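Long-range contacts in aldehyde dehydrogenase family protein (Pseudomonas syringae pv. tomato, PDB 5IUV), which probably oxidises indole-3-acetaldehyde to the auxin indole-3-acetic acid with NAD+ as cofactor, a route that contributes to virulence of this plant pathogen: residues 247-252 with 264-269; 51-56 with 221-226; 298-303 with 342-347; 65-70 with 158-163. All coordinates share one frame; numbering follows the deposited sequence.

Interaction 1 of 4, residues 247-252 with 264-269; sequences KIAKQL and VWLEAG. With NAD (nicotinamide-adenine-dinucleotide), chain C.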
# COMPACT_ATOMS: atom_id res chain seq x y z
N LYS A 247 -8.01 -31.88 -12.00
CA LYS A 247 -8.97 -32.31 -13.01
C LYS A 247 -10.32 -31.59 -12.93
O LYS A 247 -10.86 -31.12 -13.94
CB LYS A 247 -9.19 -33.82 -12.92
CG LYS A 247 -10.21 -34.35 -13.92
CD LYS A 247 -10.68 -35.74 -13.53
CE LYS A 247 -11.60 -36.33 -14.58
NZ LYS A 247 -10.88 -36.57 -15.86
N ILE A 248 -10.88 -31.52 -11.72
CA ILE A 248 -12.15 -30.84 -11.52
C ILE A 248 -11.98 -29.32 -11.63
O ILE A 248 -12.85 -28.62 -12.14
CB ILE A 248 -12.78 -31.19 -10.16
CG1 ILE A 248 -13.07 -32.69 -10.08
CG2 ILE A 248 -14.07 -30.40 -9.93
CD1 ILE A 248 -14.02 -33.18 -11.15
N ALA A 249 -10.84 -28.82 -11.16
CA ALA A 249 -10.55 -27.40 -11.26
C ALA A 249 -10.63 -26.92 -12.71
O ALA A 249 -11.25 -25.89 -12.98
CB ALA A 249 -9.16 -27.10 -10.67
N LYS A 250 -10.03 -27.67 -13.63
CA LYS A 250 -10.11 -27.36 -15.05
C LYS A 250 -11.54 -27.35 -15.57
O LYS A 250 -11.90 -26.49 -16.38
CB LYS A 250 -9.26 -28.34 -15.87
CG LYS A 250 -7.76 -28.13 -15.78
CD LYS A 250 -7.05 -29.31 -16.42
CE LYS A 250 -5.57 -29.08 -16.49
NZ LYS A 250 -4.86 -30.26 -17.06
N GLN A 251 -12.35 -28.30 -15.11
CA GLN A 251 -13.73 -28.40 -15.54
C GLN A 251 -14.54 -27.17 -15.12
O GLN A 251 -15.49 -26.80 -15.80
CB GLN A 251 -14.37 -29.67 -14.98
CG GLN A 251 -15.77 -29.97 -15.52
CD GLN A 251 -15.86 -30.19 -17.03
OE1 GLN A 251 -16.60 -29.51 -17.72
NE2 GLN A 251 -15.13 -31.18 -17.53
N LEU A 252 -14.16 -26.55 -14.01
CA LEU A 252 -14.86 -25.34 -13.56
C LEU A 252 -14.62 -24.17 -14.52
O LEU A 252 -15.49 -23.34 -14.73
CB LEU A 252 -14.44 -24.94 -12.14
CG LEU A 252 -14.69 -25.89 -10.96
CD1 LEU A 252 -14.76 -25.09 -9.66
CD2 LEU A 252 -15.94 -26.74 -11.14
N VAL A 264 -13.42 -17.40 -11.74
CA VAL A 264 -13.05 -18.73 -11.27
C VAL A 264 -11.70 -18.68 -10.57
O VAL A 264 -10.71 -18.25 -11.15
CB VAL A 264 -12.96 -19.74 -12.44
CG1 VAL A 264 -12.49 -21.11 -11.96
CG2 VAL A 264 -14.31 -19.87 -13.13
N TRP A 265 -11.67 -19.10 -9.31
CA TRP A 265 -10.44 -19.10 -8.53
C TRP A 265 -10.19 -20.50 -8.00
O TRP A 265 -11.04 -21.07 -7.34
CB TRP A 265 -10.52 -18.10 -7.37
CG TRP A 265 -10.81 -16.68 -7.79
CD1 TRP A 265 -12.02 -16.05 -7.77
CD2 TRP A 265 -9.86 -15.73 -8.28
NE1 TRP A 265 -11.88 -14.76 -8.22
CE2 TRP A 265 -10.57 -14.54 -8.54
CE3 TRP A 265 -8.49 -15.77 -8.52
CZ2 TRP A 265 -9.95 -13.40 -9.03
CZ3 TRP A 265 -7.87 -14.64 -9.01
CH2 TRP A 265 -8.60 -13.47 -9.26
N LEU A 266 -9.01 -21.03 -8.30
CA LEU A 266 -8.73 -22.45 -8.07
C LEU A 266 -7.55 -22.69 -7.14
O LEU A 266 -6.51 -22.05 -7.26
CB LEU A 266 -8.46 -23.15 -9.41
CG LEU A 266 -9.50 -22.89 -10.50
CD1 LEU A 266 -8.98 -23.29 -11.88
CD2 LEU A 266 -10.78 -23.64 -10.16
N GLU A 267 -7.72 -23.64 -6.23
CA GLU A 267 -6.63 -24.17 -5.43
C GLU A 267 -6.61 -25.67 -5.66
O GLU A 267 -7.52 -26.37 -5.23
CB GLU A 267 -6.82 -23.84 -3.94
CG GLU A 267 -6.91 -22.35 -3.63
CD GLU A 267 -5.61 -21.80 -3.05
OE1 GLU A 267 -4.72 -22.61 -2.73
OE2 GLU A 267 -5.49 -20.56 -2.90
N ALA A 268 -5.59 -26.17 -6.34
CA ALA A 268 -5.63 -27.54 -6.83
C ALA A 268 -4.50 -28.39 -6.28
O ALA A 268 -3.99 -28.12 -5.19
CB ALA A 268 -5.61 -27.55 -8.35
N GLY A 269 -4.10 -29.41 -7.02
CA GLY A 269 -3.14 -30.37 -6.51
C GLY A 269 -1.74 -29.83 -6.31
O GLY A 269 -1.44 -28.68 -6.64
PA NAD C . -12.24 -33.19 -6.03
O1A NAD C . -11.65 -32.42 -7.15
O2A NAD C . -12.68 -34.59 -6.40
O5B NAD C . -13.47 -32.41 -5.42
C5B NAD C . -13.39 -31.21 -4.62
C4B NAD C . -14.79 -30.68 -4.46
O4B NAD C . -15.36 -30.47 -5.77
C3B NAD C . -15.79 -31.55 -3.70
O3B NAD C . -16.68 -30.75 -2.93
C2B NAD C . -16.54 -32.27 -4.83
O2B NAD C . -17.85 -32.69 -4.43
C1B NAD C . -16.58 -31.17 -5.88
N9A NAD C . -16.75 -31.60 -7.27
C8A NAD C . -16.42 -32.81 -7.82
N7A NAD C . -16.77 -32.94 -9.08
C5A NAD C . -17.35 -31.71 -9.39
C6A NAD C . -17.88 -31.19 -10.58
N6A NAD C . -17.99 -31.88 -11.72
N1A NAD C . -18.33 -29.91 -10.56
C2A NAD C . -18.27 -29.22 -9.42
N3A NAD C . -17.80 -29.62 -8.23
C4A NAD C . -17.34 -30.88 -8.28
O3 NAD C . -11.16 -33.29 -4.84
PN NAD C . -11.15 -34.03 -3.42
O1N NAD C . -10.92 -35.47 -3.68
O2N NAD C . -12.35 -33.62 -2.65
O5D NAD C . -9.90 -33.35 -2.69
C5D NAD C . -8.54 -33.78 -2.93
C4D NAD C . -7.88 -32.76 -3.83
O4D NAD C . -7.90 -31.47 -3.18
C3D NAD C . -6.41 -33.02 -4.13
O3D NAD C . -6.16 -32.84 -5.52
C2D NAD C . -5.71 -31.96 -3.27
O2D NAD C . -4.44 -31.52 -3.73
C1D NAD C . -6.70 -30.78 -3.33
N1N NAD C . -6.48 -29.83 -2.16
C2N NAD C . -5.97 -28.56 -2.51
C3N NAD C . -5.79 -27.60 -1.52
C7N NAD C . -5.18 -26.25 -1.80
O7N NAD C . -4.64 -26.04 -2.91
N7N NAD C . -5.14 -25.38 -0.82
C4N NAD C . -6.11 -27.93 -0.20
C5N NAD C . -6.59 -29.20 0.12
C6N NAD C . -6.77 -30.14 -0.88

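Interaction 2 of 4, residues 51-56 with 221-226; sequences VASCDA and PGYGHT. With NAD (nicotinamide-adenine-dinucleotide), chain C.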
# COMPACT_ATOMS: atom_id res chain seq x y z
N VAL A 51 -27.62 -37.75 4.90
CA VAL A 51 -27.38 -36.36 4.56
C VAL A 51 -28.12 -35.97 3.28
O VAL A 51 -28.14 -36.73 2.32
CB VAL A 51 -25.87 -36.10 4.37
CG1 VAL A 51 -25.60 -34.68 3.91
CG2 VAL A 51 -25.13 -36.41 5.67
N ALA A 52 -28.72 -34.77 3.28
CA ALA A 52 -29.45 -34.29 2.11
C ALA A 52 -28.58 -34.32 0.86
O ALA A 52 -27.44 -33.87 0.87
CB ALA A 52 -29.96 -32.87 2.36
N SER A 53 -29.11 -34.91 -0.21
CA SER A 53 -28.40 -34.98 -1.48
C SER A 53 -28.96 -33.94 -2.44
O SER A 53 -29.89 -34.22 -3.19
CB SER A 53 -28.49 -36.38 -2.08
OG SER A 53 -27.72 -36.48 -3.26
N CYS A 54 -28.40 -32.72 -2.40
CA CYS A 54 -28.93 -31.62 -3.20
C CYS A 54 -28.60 -31.76 -4.68
O CYS A 54 -27.66 -32.45 -5.07
CB CYS A 54 -28.40 -30.29 -2.67
SG CYS A 54 -28.91 -29.98 -0.97
N ASP A 55 -29.40 -31.08 -5.51
CA ASP A 55 -29.24 -31.12 -6.96
C ASP A 55 -29.49 -29.72 -7.51
O ASP A 55 -29.50 -28.74 -6.75
CB ASP A 55 -30.21 -32.15 -7.58
CG ASP A 55 -29.68 -32.77 -8.87
OD1 ASP A 55 -29.05 -32.05 -9.69
OD2 ASP A 55 -29.89 -33.98 -9.08
N ALA A 56 -29.71 -29.62 -8.82
CA ALA A 56 -29.84 -28.33 -9.50
C ALA A 56 -30.94 -27.44 -8.90
O ALA A 56 -30.77 -26.22 -8.80
CB ALA A 56 -30.09 -28.53 -10.98
N PRO A 221 -25.11 -29.70 0.94
CA PRO A 221 -24.40 -30.97 0.82
C PRO A 221 -24.89 -31.74 -0.40
O PRO A 221 -26.01 -31.53 -0.85
CB PRO A 221 -24.74 -31.70 2.13
CG PRO A 221 -26.04 -31.09 2.56
CD PRO A 221 -26.01 -29.66 2.10
N GLY A 222 -24.04 -32.60 -0.96
CA GLY A 222 -24.39 -33.34 -2.15
C GLY A 222 -23.19 -33.60 -3.03
O GLY A 222 -22.09 -33.15 -2.72
N TYR A 223 -23.39 -34.32 -4.13
CA TYR A 223 -22.29 -34.73 -4.99
C TYR A 223 -21.78 -33.60 -5.86
O TYR A 223 -22.52 -32.67 -6.18
CB TYR A 223 -22.72 -35.91 -5.86
CG TYR A 223 -23.11 -37.12 -5.05
CD1 TYR A 223 -22.16 -37.85 -4.37
CD2 TYR A 223 -24.44 -37.52 -4.95
CE1 TYR A 223 -22.51 -38.96 -3.61
CE2 TYR A 223 -24.80 -38.62 -4.19
CZ TYR A 223 -23.83 -39.34 -3.53
OH TYR A 223 -24.18 -40.44 -2.78
N GLY A 224 -20.51 -33.69 -6.25
CA GLY A 224 -19.92 -32.71 -7.14
C GLY A 224 -20.61 -32.66 -8.49
O GLY A 224 -20.88 -31.58 -9.02
N HIS A 225 -20.91 -33.83 -9.04
CA HIS A 225 -21.47 -33.89 -10.39
C HIS A 225 -22.95 -33.52 -10.44
O HIS A 225 -23.51 -33.44 -11.52
CB HIS A 225 -21.27 -35.28 -10.98
CG HIS A 225 -22.02 -36.35 -10.26
ND1 HIS A 225 -21.51 -36.99 -9.15
CD2 HIS A 225 -23.24 -36.90 -10.48
CE1 HIS A 225 -22.38 -37.89 -8.72
NE2 HIS A 225 -23.44 -37.85 -9.51
N THR A 226 -23.57 -33.29 -9.29
CA THR A 226 -24.94 -32.79 -9.27
C THR A 226 -24.98 -31.32 -8.83
O THR A 226 -25.01 -30.42 -9.66
CB THR A 226 -25.88 -33.65 -8.37
OG1 THR A 226 -25.28 -33.86 -7.09
CG2 THR A 226 -26.16 -35.01 -9.01
PA NAD C . -12.24 -33.19 -6.03
O1A NAD C . -11.65 -32.42 -7.15
O2A NAD C . -12.68 -34.59 -6.40
O5B NAD C . -13.47 -32.41 -5.42
C5B NAD C . -13.39 -31.21 -4.62
C4B NAD C . -14.79 -30.68 -4.46
O4B NAD C . -15.36 -30.47 -5.77
C3B NAD C . -15.79 -31.55 -3.70
O3B NAD C . -16.68 -30.75 -2.93
C2B NAD C . -16.54 -32.27 -4.83
O2B NAD C . -17.85 -32.69 -4.43
C1B NAD C . -16.58 -31.17 -5.88
N9A NAD C . -16.75 -31.60 -7.27
C8A NAD C . -16.42 -32.81 -7.82
N7A NAD C . -16.77 -32.94 -9.08
C5A NAD C . -17.35 -31.71 -9.39
C6A NAD C . -17.88 -31.19 -10.58
N6A NAD C . -17.99 -31.88 -11.72
N1A NAD C . -18.33 -29.91 -10.56
C2A NAD C . -18.27 -29.22 -9.42
N3A NAD C . -17.80 -29.62 -8.23
C4A NAD C . -17.34 -30.88 -8.28
O3 NAD C . -11.16 -33.29 -4.84
PN NAD C . -11.15 -34.03 -3.42
O1N NAD C . -10.92 -35.47 -3.68
O2N NAD C . -12.35 -33.62 -2.65
O5D NAD C . -9.90 -33.35 -2.69
C5D NAD C . -8.54 -33.78 -2.93
C4D NAD C . -7.88 -32.76 -3.83
O4D NAD C . -7.90 -31.47 -3.18
C3D NAD C . -6.41 -33.02 -4.13
O3D NAD C . -6.16 -32.84 -5.52
C2D NAD C . -5.71 -31.96 -3.27
O2D NAD C . -4.44 -31.52 -3.73
C1D NAD C . -6.70 -30.78 -3.33
N1N NAD C . -6.48 -29.83 -2.16
C2N NAD C . -5.97 -28.56 -2.51
C3N NAD C . -5.79 -27.60 -1.52
C7N NAD C . -5.18 -26.25 -1.80
O7N NAD C . -4.64 -26.04 -2.91
N7N NAD C . -5.14 -25.38 -0.82
C4N NAD C . -6.11 -27.93 -0.20
C5N NAD C . -6.59 -29.20 0.12
C6N NAD C . -6.77 -30.14 -0.88
O HOH W 1 -26.27 -34.64 -4.56

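Interaction 3 of 4, residues 298-303 with 342-347; sequences QGEVCT and GALVDT. With NAD (nicotinamide-adenine-dinucleotide), chain C.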
# COMPACT_ATOMS: atom_id res chain seq x y z
N GLN A 298 -2.29 -38.09 7.33
CA GLN A 298 -2.28 -39.26 6.45
C GLN A 298 -1.74 -38.95 5.05
O GLN A 298 -2.02 -39.68 4.10
CB GLN A 298 -3.70 -39.85 6.34
CG GLN A 298 -4.31 -40.29 7.67
CD GLN A 298 -4.84 -39.11 8.50
OE1 GLN A 298 -4.51 -38.98 9.68
NE2 GLN A 298 -5.66 -38.27 7.88
N GLY A 299 -0.98 -37.87 4.93
CA GLY A 299 -0.44 -37.47 3.64
C GLY A 299 -1.51 -36.85 2.75
O GLY A 299 -1.27 -36.57 1.57
N GLU A 300 -2.69 -36.63 3.32
CA GLU A 300 -3.80 -36.05 2.59
C GLU A 300 -3.74 -34.55 2.72
O GLU A 300 -4.62 -33.91 3.30
CB GLU A 300 -5.14 -36.61 3.11
CG GLU A 300 -5.21 -38.13 3.00
CD GLU A 300 -6.38 -38.73 3.77
OE1 GLU A 300 -6.68 -38.25 4.89
OE2 GLU A 300 -6.99 -39.70 3.26
N VAL A 301 -2.64 -33.99 2.21
CA VAL A 301 -2.35 -32.57 2.30
C VAL A 301 -1.87 -32.10 0.94
O VAL A 301 -1.01 -32.74 0.32
CB VAL A 301 -1.27 -32.28 3.38
CG1 VAL A 301 -0.99 -30.79 3.48
CG2 VAL A 301 -1.70 -32.84 4.74
N CYS A 302 -2.44 -31.01 0.45
CA CYS A 302 -2.08 -30.48 -0.86
C CYS A 302 -0.59 -30.16 -0.95
O CYS A 302 0.05 -30.43 -1.97
CB CYS A 302 -2.90 -29.24 -1.16
SG CYS A 302 -2.70 -27.89 0.05
N THR A 303 -0.05 -29.61 0.13
CA THR A 303 1.37 -29.28 0.19
C THR A 303 2.23 -30.35 0.85
O THR A 303 3.30 -30.03 1.36
CB THR A 303 1.59 -27.98 0.95
OG1 THR A 303 0.96 -28.06 2.23
CG2 THR A 303 1.00 -26.83 0.18
N GLY A 342 -4.23 -40.97 11.33
CA GLY A 342 -5.57 -41.52 11.37
C GLY A 342 -5.91 -42.44 10.22
O GLY A 342 -5.02 -43.04 9.61
N ALA A 343 -7.20 -42.56 9.93
CA ALA A 343 -7.66 -43.35 8.80
C ALA A 343 -7.63 -42.53 7.52
O ALA A 343 -7.68 -41.30 7.57
CB ALA A 343 -9.08 -43.87 9.06
N LEU A 344 -7.52 -43.20 6.38
CA LEU A 344 -7.75 -42.54 5.09
C LEU A 344 -9.25 -42.36 4.92
O LEU A 344 -10.03 -43.12 5.48
CB LEU A 344 -7.17 -43.34 3.93
CG LEU A 344 -5.65 -43.53 3.92
CD1 LEU A 344 -5.25 -44.42 2.76
CD2 LEU A 344 -4.96 -42.19 3.83
N VAL A 345 -9.65 -41.37 4.13
CA VAL A 345 -11.04 -40.91 4.14
C VAL A 345 -12.06 -41.99 3.76
O VAL A 345 -13.18 -42.00 4.29
CB VAL A 345 -11.22 -39.69 3.22
CG1 VAL A 345 -11.09 -40.08 1.74
CG2 VAL A 345 -12.55 -38.99 3.50
N ASP A 346 -11.69 -42.91 2.86
CA ASP A 346 -12.57 -44.02 2.49
C ASP A 346 -11.84 -45.11 1.71
O ASP A 346 -10.65 -45.00 1.43
CB ASP A 346 -13.79 -43.52 1.68
CG ASP A 346 -13.40 -42.82 0.38
OD1 ASP A 346 -12.25 -42.94 -0.09
OD2 ASP A 346 -14.28 -42.15 -0.20
N THR A 347 -12.58 -46.16 1.36
CA THR A 347 -12.03 -47.31 0.65
C THR A 347 -11.49 -46.92 -0.72
O THR A 347 -10.44 -47.41 -1.16
CB THR A 347 -13.09 -48.42 0.49
OG1 THR A 347 -13.52 -48.86 1.78
CG2 THR A 347 -12.52 -49.60 -0.28
PA NAD C . -12.24 -33.19 -6.03
O1A NAD C . -11.65 -32.42 -7.15
O2A NAD C . -12.68 -34.59 -6.40
O5B NAD C . -13.47 -32.41 -5.42
C5B NAD C . -13.39 -31.21 -4.62
C4B NAD C . -14.79 -30.68 -4.46
O4B NAD C . -15.36 -30.47 -5.77
C3B NAD C . -15.79 -31.55 -3.70
O3B NAD C . -16.68 -30.75 -2.93
C2B NAD C . -16.54 -32.27 -4.83
O2B NAD C . -17.85 -32.69 -4.43
C1B NAD C . -16.58 -31.17 -5.88
N9A NAD C . -16.75 -31.60 -7.27
C8A NAD C . -16.42 -32.81 -7.82
N7A NAD C . -16.77 -32.94 -9.08
C5A NAD C . -17.35 -31.71 -9.39
C6A NAD C . -17.88 -31.19 -10.58
N6A NAD C . -17.99 -31.88 -11.72
N1A NAD C . -18.33 -29.91 -10.56
C2A NAD C . -18.27 -29.22 -9.42
N3A NAD C . -17.80 -29.62 -8.23
C4A NAD C . -17.34 -30.88 -8.28
O3 NAD C . -11.16 -33.29 -4.84
PN NAD C . -11.15 -34.03 -3.42
O1N NAD C . -10.92 -35.47 -3.68
O2N NAD C . -12.35 -33.62 -2.65
O5D NAD C . -9.90 -33.35 -2.69
C5D NAD C . -8.54 -33.78 -2.93
C4D NAD C . -7.88 -32.76 -3.83
O4D NAD C . -7.90 -31.47 -3.18
C3D NAD C . -6.41 -33.02 -4.13
O3D NAD C . -6.16 -32.84 -5.52
C2D NAD C . -5.71 -31.96 -3.27
O2D NAD C . -4.44 -31.52 -3.73
C1D NAD C . -6.70 -30.78 -3.33
N1N NAD C . -6.48 -29.83 -2.16
C2N NAD C . -5.97 -28.56 -2.51
C3N NAD C . -5.79 -27.60 -1.52
C7N NAD C . -5.18 -26.25 -1.80
O7N NAD C . -4.64 -26.04 -2.91
N7N NAD C . -5.14 -25.38 -0.82
C4N NAD C . -6.11 -27.93 -0.20
C5N NAD C . -6.59 -29.20 0.12
C6N NAD C . -6.77 -30.14 -0.88
O HOH W 2 -8.48 -39.34 6.25

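Interaction 4 of 4, residues 65-70 with 158-163; sequences SARSAF and VGVVAA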
# COMPACT_ATOMS: atom_id res chain seq x y z
N SER A 65 -31.91 -17.17 -2.84
CA SER A 65 -31.80 -16.73 -1.46
C SER A 65 -30.56 -15.86 -1.25
O SER A 65 -30.63 -14.79 -0.65
CB SER A 65 -31.77 -17.95 -0.53
OG SER A 65 -31.40 -17.61 0.79
N ALA A 66 -29.41 -16.33 -1.74
CA ALA A 66 -28.17 -15.57 -1.67
C ALA A 66 -28.32 -14.18 -2.31
O ALA A 66 -27.87 -13.18 -1.75
CB ALA A 66 -27.05 -16.33 -2.35
N ARG A 67 -28.94 -14.15 -3.48
CA ARG A 67 -29.07 -12.93 -4.28
C ARG A 67 -29.99 -11.93 -3.59
O ARG A 67 -29.69 -10.74 -3.50
CB ARG A 67 -29.61 -13.25 -5.68
CG ARG A 67 -29.98 -12.03 -6.52
CD ARG A 67 -28.74 -11.20 -6.89
NE ARG A 67 -27.77 -11.98 -7.64
CZ ARG A 67 -26.49 -11.65 -7.78
NH1 ARG A 67 -26.02 -10.55 -7.20
NH2 ARG A 67 -25.67 -12.43 -8.47
N SER A 68 -31.12 -12.42 -3.09
CA SER A 68 -32.06 -11.57 -2.39
C SER A 68 -31.42 -10.96 -1.14
O SER A 68 -31.60 -9.78 -0.86
CB SER A 68 -33.32 -12.35 -2.04
OG SER A 68 -34.22 -11.53 -1.32
N ALA A 69 -30.68 -11.78 -0.41
CA ALA A 69 -29.99 -11.30 0.78
C ALA A 69 -28.93 -10.26 0.44
O ALA A 69 -28.82 -9.24 1.12
CB ALA A 69 -29.37 -12.46 1.55
N PHE A 70 -28.15 -10.51 -0.62
CA PHE A 70 -27.14 -9.54 -1.04
C PHE A 70 -27.81 -8.21 -1.40
O PHE A 70 -27.37 -7.15 -0.96
CB PHE A 70 -26.34 -10.06 -2.23
CG PHE A 70 -25.31 -9.09 -2.74
CD1 PHE A 70 -24.12 -8.91 -2.05
CD2 PHE A 70 -25.53 -8.36 -3.89
CE1 PHE A 70 -23.16 -8.02 -2.50
CE2 PHE A 70 -24.58 -7.46 -4.35
CZ PHE A 70 -23.40 -7.29 -3.66
N VAL A 158 -18.51 -8.91 -5.03
CA VAL A 158 -18.98 -9.36 -6.33
C VAL A 158 -20.47 -9.72 -6.31
O VAL A 158 -21.15 -9.59 -7.32
CB VAL A 158 -18.16 -10.57 -6.83
CG1 VAL A 158 -16.70 -10.17 -7.04
CG2 VAL A 158 -18.25 -11.74 -5.85
N GLY A 159 -20.98 -10.14 -5.15
CA GLY A 159 -22.38 -10.48 -5.03
C GLY A 159 -22.62 -11.86 -4.46
O GLY A 159 -22.65 -12.05 -3.24
N VAL A 160 -22.81 -12.84 -5.34
CA VAL A 160 -23.06 -14.22 -4.91
C VAL A 160 -21.85 -15.10 -5.21
O VAL A 160 -21.40 -15.18 -6.36
CB VAL A 160 -24.31 -14.80 -5.60
CG1 VAL A 160 -24.48 -16.28 -5.25
CG2 VAL A 160 -25.54 -14.00 -5.19
N VAL A 161 -21.33 -15.75 -4.18
CA VAL A 161 -20.14 -16.58 -4.29
C VAL A 161 -20.48 -18.05 -4.05
O VAL A 161 -21.12 -18.38 -3.06
CB VAL A 161 -19.06 -16.13 -3.28
CG1 VAL A 161 -17.83 -17.03 -3.34
CG2 VAL A 161 -18.69 -14.67 -3.51
N ALA A 162 -20.08 -18.92 -4.98
CA ALA A 162 -20.15 -20.36 -4.72
C ALA A 162 -18.79 -20.85 -4.24
O ALA A 162 -17.76 -20.55 -4.84
CB ALA A 162 -20.59 -21.13 -5.98
N ALA A 163 -18.77 -21.56 -3.12
CA ALA A 163 -17.53 -22.12 -2.60
C ALA A 163 -17.62 -23.64 -2.55
O ALA A 163 -18.44 -24.20 -1.84
CB ALA A 163 -17.24 -21.57 -1.22
O HOH W 3 -23.86 -8.64 -7.77

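Interaction 1 of 4, residues 247-252 with 264-269
Both methyl groups of Leu266 straddle one small helix residue, Ala249, and touch its carbonyl oxygen more closely than its CB. Leu266 CD1 and CD2 each lie 3.6 Å from Ala249 O, while CD2 is 3.9 Å from Ala249 CB. The first torsion of Leu266 (chi1 -50°) sets CG beside its own backbone N and anti to its carbonyl carbon, from where the two branches reach the helix. Looser apolar contacts flank it. The CB atoms of Ala249 and Ala268 stand 4.3 Å apart; Leu252 CD1 meets Leu266 CD2 at 4.3 Å, and Leu252 CB faces Val264 CG1 at 4.3 Å. Side chain meets side chain here through carbon alone. The axes of the short segments 247-252 and 264-267 approach to 8.9 Å and run antiparallel at 175°.

The other sides of both segments serve the cofactor. Ile248 CG2 lies 3.6 Å from C5A of the NAD adenine, and Leu252 CD2 approaches the same ring system. Glu267, predicted to be an active-site residue, directs its CB away from the helix; its OE1 accepts a weak bond of 3.4 Å from the carboxamide N7N of NAD.

The contact is the return half of a beta-alpha-beta unit, in keeping with a Rossmann-like nucleotide-binding domain. Met261 of the second subunit packs against both Ala249 and Leu266. Within the chain, strand 263-267 is hydrogen-bonded parallel to strand 239-243, whose Phe242 touches Ile248 and Leu252, and antiparallel to the short strand 474-475 through Leu266 and Asn475.

Interaction 2 of 4, residues 51-56 with 221-226
Val51 and Pro221 form the apolar centre, their side chains meeting obliquely with Val51 CG1 3.6 Å from Pro221 CB. The methyl reaches the ring because Val51 CG1 is anti to the backbone N (chi1 176°). Ala52 CB touches the ring more loosely at CG, and Cys54 SG lies 4.2 Å from Pro221 CD. Pro197, in the loop before helix 198-210, and Ile201 of that helix add to this cluster.

Beside the ring the backbones join directly. Cys54 N donates to Pro221 O at 3.1 Å with a fairly straight N-H...O angle of 159°. Glycine fits at Gly222, where phi is 148°, because a CB there would clash with Cys54 N and be jammed against Pro221 O. The contact ties the end of the hairpin 36-40/47-52 to the loop that leads from strand 217-219 into helix 224-232. That helix opens under the cofactor: Gly224 CA lies 3.4 Å from C4A of the NAD adenine.

Farther out, one water is gripped from both segments by four hydrogen bonds. It donates to Cys54 O and accepts from Tyr223 N at 2.9 Å, while Ser53 OG and Thr226 OG1 complete the set, the latter at 2.8 Å. Ser53 OG approaches CE2 and CD2 of the Tyr223 ring obliquely, and the ring meets Phe37 of the hairpin. At the outermost edge Asp55 crosses Thr226 at about a right angle, with Asp55 OD1 3.8 Å from Thr226 CB; the same oxygen accepts from Ala56 N at 2.7 Å on its anti side.

Interaction 3 of 4, residues 298-303 with 342-347
Gln298 OE1 accepts a short bond of 2.6 Å from Gly342 N, joining the loop that carries Cys302, which probably corresponds to the nucleophilic cysteine of aldehyde dehydrogenases, to the loop ahead of helix 347-362. The donor sits 31° from the carbonyl plane of the Gln298 amide. A second, longer hydrogen bond joins Val345 N to Glu300 OE2 at 3.3 Å, on the syn lone pair. Leu344 CD2 fills the angle between the two polar side chains, 3.7 Å from Gln298 CB and 3.3 Å from Glu300 OE2.

The two side chains of the Cys302 loop position one another. Gln298 bends at chi2 (77°), which places CD beside Gly342; its NE2 then donates to Glu300 OE1 at 3.2 Å, with the acceptor in the amide plane although the donor stands above the carboxylate plane. Glu300 thus takes bonds on both oxygens, and its backbone forms the centre of an inverse gamma turn. A water also lies between Glu300 OE1 and Ala343 O.

Beyond this shell, Asn168 and Asn297 both donate through ND2 to Glu300 O, and Trp167 packs on the Glu300 side chain. Leu344 also packs on Met350 and Val353 of helix 347-362. Two residues after Glu300, Cys302 reaches the nicotinamide ring: its SG lies 3.4 Å from C4N of NAD.

Interaction 4 of 4, residues 65-70 with 158-163
Helix 56-72 packs over the mixed sheet of the cofactor domain, where the last leg of strand 149-164 begins at Val160, and just before it Phe70 and Gly159 make a CH-pi contact. Gly159 CA stands 3.5 Å from the centroid of the Phe70 ring and only 9° off the ring normal, so it sits over the middle of one face. Gly159 adopts a positive phi of 127°; with its backbone turned this way a CB would be jammed against the carbonyl O of Val158, and it would also press on NH1 of the Arg67 guanidinium.

Val160 projects toward the helix. Both its methyls touch Ala66 CB, CG1 at 3.9 Å, and CG2 also lies over the centre of one face of the Arg67 guanidinium, 3.6 Å from Arg67 CZ. Arg67 folds back to make this possible: the chain bends at chi2 and again at chi3 (59°), and the guanidinium is turned with one face to the methyl.

The nitrogens around that plane have polar partners. NE forms a salt bridge with Asp236 and NH2 one with Asp238, which together would hold the group's rotation. Arg67 NH1 donates to a water at 2.9 Å, and the water in turn donates to Val158 O at 2.9 Å. The charge is therefore met beyond the segments, while the face rests on valine.

Asp238 OD2 also accepts from Val160 N, linking the arginine to the strand backbone. Arg449 of the second subunit packs on Phe70. Within the sheet, strand 149-164 lies between the parallel strands 187-191 and 239-243; Ala66 touches Val189 of the former, and Phe70 touches Ser187.

In the fold
From the N terminus, strand 47-52 leads into interaction 2, where residues 51-56 meet 221-226 and close a loop of 164 intervening residues. Interaction 4 is nested inside that loop: helix 56-72 follows directly, and residues 65-70 meet 158-163 on the central strand of the cofactor domain's sheet. Interaction 1 comes next in series, closing the short return of a beta-alpha-beta unit on the same sheet, and interaction 3 follows between two later loops. None of the four cross. Interactions 1, 2 and 3 each touch NAD, while interactions 3 and 4 lie on opposite sides of the chain's centre, their centres about 32 Å apart.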